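Long-range contact in structural PPIase-like protein L605 (Mimivirus, PDB 2OSE), which is a homotrimeric viral cyclophilin that may bind cyclosporin A and may catalyse the cis-trans isomerisation of peptidyl-prolyl bonds: residues N73-L85 / Y89-Y96. Residues are numbered along the deposited sequence; the frame is centred on the assembly and turned at random.
Sequences NRTYEGCKFHNVL and YIVSGDIY
Strands 83-85 and 89-92 of the cyclophilin fold form a beta hairpin in which L85 and Y89 exchange two backbone hydrogen bonds beside the three-residue connection, L85 N to Y89 O and Y89 N to L85 O. On the same face of the sheet, L85 CB sits over the Y89 ring, 4.0 Å from its centroid, in a CH-pi contact; Y89 CG stands between its backbone N and carbonyl carbon (chi1 51°), which turns the ring back over L85 CB. V84 CG1 meets I90 CG2 on the other face. Beyond the weak V91 N to N83 O hydrogen bond, H82 N donates to V91 O (2.9 Å), which also lies over the imidazole face; H82 CE1 rests against V91 CG1 (3.6 Å), while buried H82 NE2 has no partner. With chi1 at -167°, S92 OG swings toward K80 O and donates a hydrogen bond (2.7 Å) from above the carbonyl plane, and S92 CB rests over the F81 ring, whose CE1 touches I90 CD1 (3.6 Å). D94 forms a salt bridge with K194 of the second subunit and a hydrogen bond with S101. Farther along, I95 CG2 packs on Y76 CD1 and C79 SG, and R74 NE donates within its guanidinium plane to Y96 OH (3.0 Å); D109 forms a salt bridge with R74 NH2 and a hydrogen bond with Y96 OH, and N2 holds R74 NH1. Helix 41-52 touches R74, Y76 and I95, strand 198-205 backs F81 and S92, and strand 147-150 pairs with 89-92.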
loop_
_atom_site.group_PDB
_atom_site.type_symbol
_atom_site.label_atom_id
_atom_site.label_comp_id
_atom_site.label_asym_id
_atom_site.label_seq_id
_atom_site.Cartn_x
_atom_site.Cartn_y
_atom_site.Cartn_z
ATOM N N ASN A 73 -13.787 -14.212 20.068
ATOM C CA ASN A 73 -14.339 -15.201 19.122
ATOM C C ASN A 73 -13.685 -15.157 17.723
ATOM O O ASN A 73 -13.499 -14.092 17.134
ATOM C CB ASN A 73 -15.879 -15.082 19.037
ATOM C CG ASN A 73 -16.611 -15.688 20.277
ATOM O OD1 ASN A 73 -17.772 -16.103 20.184
ATOM N ND2 ASN A 73 -15.922 -15.738 21.427
ATOM N N ARG A 74 -13.293 -16.320 17.221
ATOM C CA ARG A 74 -12.577 -16.427 15.945
ATOM C C ARG A 74 -13.577 -16.688 14.802
ATOM O O ARG A 74 -14.135 -17.782 14.719
ATOM C CB ARG A 74 -11.576 -17.582 15.987
ATOM C CG ARG A 74 -10.396 -17.458 16.956
ATOM C CD ARG A 74 -9.354 -18.526 16.631
ATOM N NE ARG A 74 -8.288 -18.639 17.636
ATOM C CZ ARG A 74 -8.263 -19.537 18.623
ATOM N NH1 ARG A 74 -9.254 -20.418 18.758
ATOM N NH2 ARG A 74 -7.250 -19.553 19.499
ATOM N N THR A 75 -13.811 -15.676 13.959
ATOM C CA THR A 75 -14.701 -15.794 12.793
ATOM C C THR A 75 -14.143 -15.084 11.552
ATOM O O THR A 75 -13.329 -14.168 11.656
ATOM C CB THR A 75 -16.142 -15.297 13.112
ATOM O OG1 THR A 75 -16.955 -15.394 11.946
ATOM C CG2 THR A 75 -16.145 -13.847 13.577
ATOM N N TYR A 76 -14.580 -15.528 10.373
ATOM C CA TYR A 76 -14.265 -14.847 9.136
ATOM C C TYR A 76 -15.174 -13.639 8.980
ATOM O O TYR A 76 -14.887 -12.772 8.200
ATOM C CB TYR A 76 -14.457 -15.803 7.944
ATOM C CG TYR A 76 -13.282 -16.691 7.650
ATOM C CD1 TYR A 76 -11.984 -16.151 7.529
ATOM C CD2 TYR A 76 -13.448 -18.063 7.457
ATOM C CE1 TYR A 76 -10.898 -16.965 7.235
ATOM C CE2 TYR A 76 -12.373 -18.883 7.173
ATOM C CZ TYR A 76 -11.087 -18.323 7.055
ATOM O OH TYR A 76 -9.997 -19.114 6.738
ATOM N N GLU A 77 -16.279 -13.593 9.728
ATOM C CA GLU A 77 -17.249 -12.509 9.654
ATOM C C GLU A 77 -16.546 -11.191 9.991
ATOM O O GLU A 77 -15.924 -11.066 11.037
ATOM C CB GLU A 77 -18.465 -12.756 10.556
ATOM C CG GLU A 77 -19.465 -11.552 10.533
ATOM C CD GLU A 77 -20.805 -11.799 11.234
ATOM O OE1 GLU A 77 -20.999 -12.836 11.901
ATOM O OE2 GLU A 77 -21.694 -10.934 11.080
ATOM N N GLY A 78 -16.584 -10.251 9.048
ATOM C CA GLY A 78 -15.976 -8.944 9.234
ATOM C C GLY A 78 -14.630 -8.798 8.562
ATOM O O GLY A 78 -14.166 -7.679 8.344
ATOM N N CYS A 79 -13.993 -9.922 8.226
ATOM C CA CYS A 79 -12.726 -9.895 7.479
ATOM C C CYS A 79 -12.837 -9.153 6.162
ATOM O O CYS A 79 -13.824 -9.322 5.418
ATOM C CB CYS A 79 -12.247 -11.307 7.178
ATOM S SG CYS A 79 -11.619 -12.132 8.594
ATOM N N LYS A 80 -11.818 -8.349 5.865
ATOM C CA LYS A 80 -11.731 -7.649 4.585
ATOM C C LYS A 80 -11.031 -8.526 3.554
ATOM O O LYS A 80 -10.218 -9.388 3.903
ATOM C CB LYS A 80 -10.964 -6.326 4.724
ATOM C CG LYS A 80 -11.527 -5.388 5.814
ATOM C CD LYS A 80 -10.819 -4.022 5.806
ATOM C CE LYS A 80 -11.417 -3.095 6.896
ATOM N NZ LYS A 80 -10.530 -1.878 7.052
ATOM N N PHE A 81 -11.357 -8.311 2.283
ATOM C CA PHE A 81 -10.590 -8.909 1.209
ATOM C C PHE A 81 -9.420 -7.976 0.985
ATOM O O PHE A 81 -9.606 -6.863 0.489
ATOM C CB PHE A 81 -11.455 -9.141 -0.040
ATOM C CG PHE A 81 -12.408 -10.295 0.129
ATOM C CD1 PHE A 81 -11.987 -11.608 -0.147
ATOM C CD2 PHE A 81 -13.670 -10.092 0.648
ATOM C CE1 PHE A 81 -12.850 -12.699 0.071
ATOM C CE2 PHE A 81 -14.550 -11.167 0.853
ATOM C CZ PHE A 81 -14.134 -12.470 0.558
ATOM N N HIS A 82 -8.235 -8.430 1.387
ATOM C CA HIS A 82 -7.058 -7.543 1.555
ATOM C C HIS A 82 -6.114 -7.475 0.362
ATOM O O HIS A 82 -5.325 -6.518 0.232
ATOM C CB HIS A 82 -6.303 -7.842 2.870
ATOM C CG HIS A 82 -5.752 -9.239 2.989
ATOM N ND1 HIS A 82 -4.743 -9.721 2.182
ATOM C CD2 HIS A 82 -6.013 -10.225 3.881
ATOM C CE1 HIS A 82 -4.420 -10.943 2.555
ATOM N NE2 HIS A 82 -5.179 -11.277 3.582
ATOM N N ASN A 83 -6.185 -8.479 -0.509
ATOM C CA ASN A 83 -5.388 -8.527 -1.718
ATOM C C ASN A 83 -6.390 -8.968 -2.760
ATOM O O ASN A 83 -7.078 -10.007 -2.561
ATOM C CB ASN A 83 -4.267 -9.591 -1.635
ATOM C CG ASN A 83 -2.996 -9.097 -0.940
ATOM O OD1 ASN A 83 -1.960 -8.950 -1.583
ATOM N ND2 ASN A 83 -3.065 -8.860 0.370
ATOM N N VAL A 84 -6.513 -8.175 -3.826
ATOM C CA VAL A 84 -7.490 -8.408 -4.890
ATOM C C VAL A 84 -6.809 -8.091 -6.198
ATOM O O VAL A 84 -6.015 -7.122 -6.286
ATOM C CB VAL A 84 -8.820 -7.617 -4.728
ATOM C CG1 VAL A 84 -9.513 -7.949 -3.392
ATOM C CG2 VAL A 84 -8.617 -6.083 -4.899
ATOM N N LEU A 85 -7.061 -8.931 -7.200
ATOM C CA LEU A 85 -6.399 -8.793 -8.483
ATOM C C LEU A 85 -7.372 -9.150 -9.593
ATOM O O LEU A 85 -7.760 -10.328 -9.728
ATOM C CB LEU A 85 -5.126 -9.666 -8.541
ATOM C CG LEU A 85 -4.297 -9.511 -9.823
ATOM C CD1 LEU A 85 -3.811 -8.054 -9.962
ATOM C CD2 LEU A 85 -3.136 -10.539 -9.944
ATOM N N TYR A 89 -7.778 -13.166 -8.710
ATOM C CA TYR A 89 -8.160 -13.683 -7.371
ATOM C C TYR A 89 -8.563 -12.619 -6.390
ATOM O O TYR A 89 -8.298 -11.420 -6.599
ATOM C CB TYR A 89 -7.024 -14.526 -6.737
ATOM C CG TYR A 89 -5.649 -13.838 -6.734
ATOM C CD1 TYR A 89 -5.378 -12.788 -5.854
ATOM C CD2 TYR A 89 -4.629 -14.269 -7.594
ATOM C CE1 TYR A 89 -4.105 -12.147 -5.848
ATOM C CE2 TYR A 89 -3.349 -13.624 -7.601
ATOM C CZ TYR A 89 -3.125 -12.572 -6.732
ATOM O OH TYR A 89 -1.900 -11.936 -6.734
ATOM N N ILE A 90 -9.183 -13.060 -5.296
ATOM C CA ILE A 90 -9.367 -12.216 -4.121
ATOM C C ILE A 90 -8.825 -13.025 -2.927
ATOM O O ILE A 90 -8.832 -14.251 -2.976
ATOM C CB ILE A 90 -10.848 -11.845 -3.891
ATOM C CG1 ILE A 90 -11.720 -13.106 -3.762
ATOM C CG2 ILE A 90 -11.368 -10.901 -5.007
ATOM C CD1 ILE A 90 -13.168 -12.776 -3.474
ATOM N N VAL A 91 -8.395 -12.344 -1.871
ATOM C CA VAL A 91 -7.739 -13.000 -0.718
ATOM C C VAL A 91 -8.261 -12.386 0.558
ATOM O O VAL A 91 -8.473 -11.175 0.626
ATOM C CB VAL A 91 -6.176 -12.905 -0.804
ATOM C CG1 VAL A 91 -5.531 -13.558 0.399
ATOM C CG2 VAL A 91 -5.692 -13.583 -2.055
ATOM N N SER A 92 -8.523 -13.219 1.568
ATOM C CA SER A 92 -8.987 -12.737 2.855
ATOM C C SER A 92 -8.438 -13.613 3.988
ATOM O O SER A 92 -7.633 -14.487 3.732
ATOM C CB SER A 92 -10.526 -12.685 2.890
ATOM O OG SER A 92 -10.980 -11.948 4.013
ATOM N N GLY A 93 -8.845 -13.347 5.231
ATOM C CA GLY A 93 -8.495 -14.234 6.340
ATOM C C GLY A 93 -7.826 -13.640 7.567
ATOM O O GLY A 93 -7.454 -14.388 8.474
ATOM N N ASP A 94 -7.664 -12.314 7.592
ATOM C CA ASP A 94 -7.134 -11.604 8.772
ATOM C C ASP A 94 -8.190 -11.497 9.852
ATOM O O ASP A 94 -8.805 -10.427 10.039
ATOM C CB ASP A 94 -6.681 -10.197 8.394
ATOM C CG ASP A 94 -5.240 -10.140 7.975
ATOM O OD1 ASP A 94 -4.607 -11.205 7.751
ATOM O OD2 ASP A 94 -4.736 -9.003 7.888
ATOM N N ILE A 95 -8.375 -12.602 10.569
ATOM C CA ILE A 95 -9.461 -12.747 11.528
ATOM C C ILE A 95 -9.316 -11.866 12.788
ATOM O O ILE A 95 -10.282 -11.685 13.540
ATOM C CB ILE A 95 -9.670 -14.262 11.902
ATOM C CG1 ILE A 95 -8.373 -14.868 12.438
ATOM C CG2 ILE A 95 -10.205 -15.052 10.686
ATOM C CD1 ILE A 95 -8.567 -16.167 13.234
ATOM N N TYR A 96 -8.126 -11.308 13.011
ATOM C CA TYR A 96 -7.928 -10.395 14.153
ATOM C C TYR A 96 -7.783 -8.933 13.743
ATOM O O TYR A 96 -6.928 -8.609 12.913
ATOM C CB TYR A 96 -6.722 -10.821 14.980
ATOM C CG TYR A 96 -6.730 -12.269 15.390
ATOM C CD1 TYR A 96 -7.772 -12.791 16.152
ATOM C CD2 TYR A 96 -5.694 -13.121 15.015
ATOM C CE1 TYR A 96 -7.780 -14.136 16.532
ATOM C CE2 TYR A 96 -5.698 -14.460 15.398
ATOM C CZ TYR A 96 -6.747 -14.948 16.158
ATOM O OH TYR A 96 -6.760 -16.270 16.550
#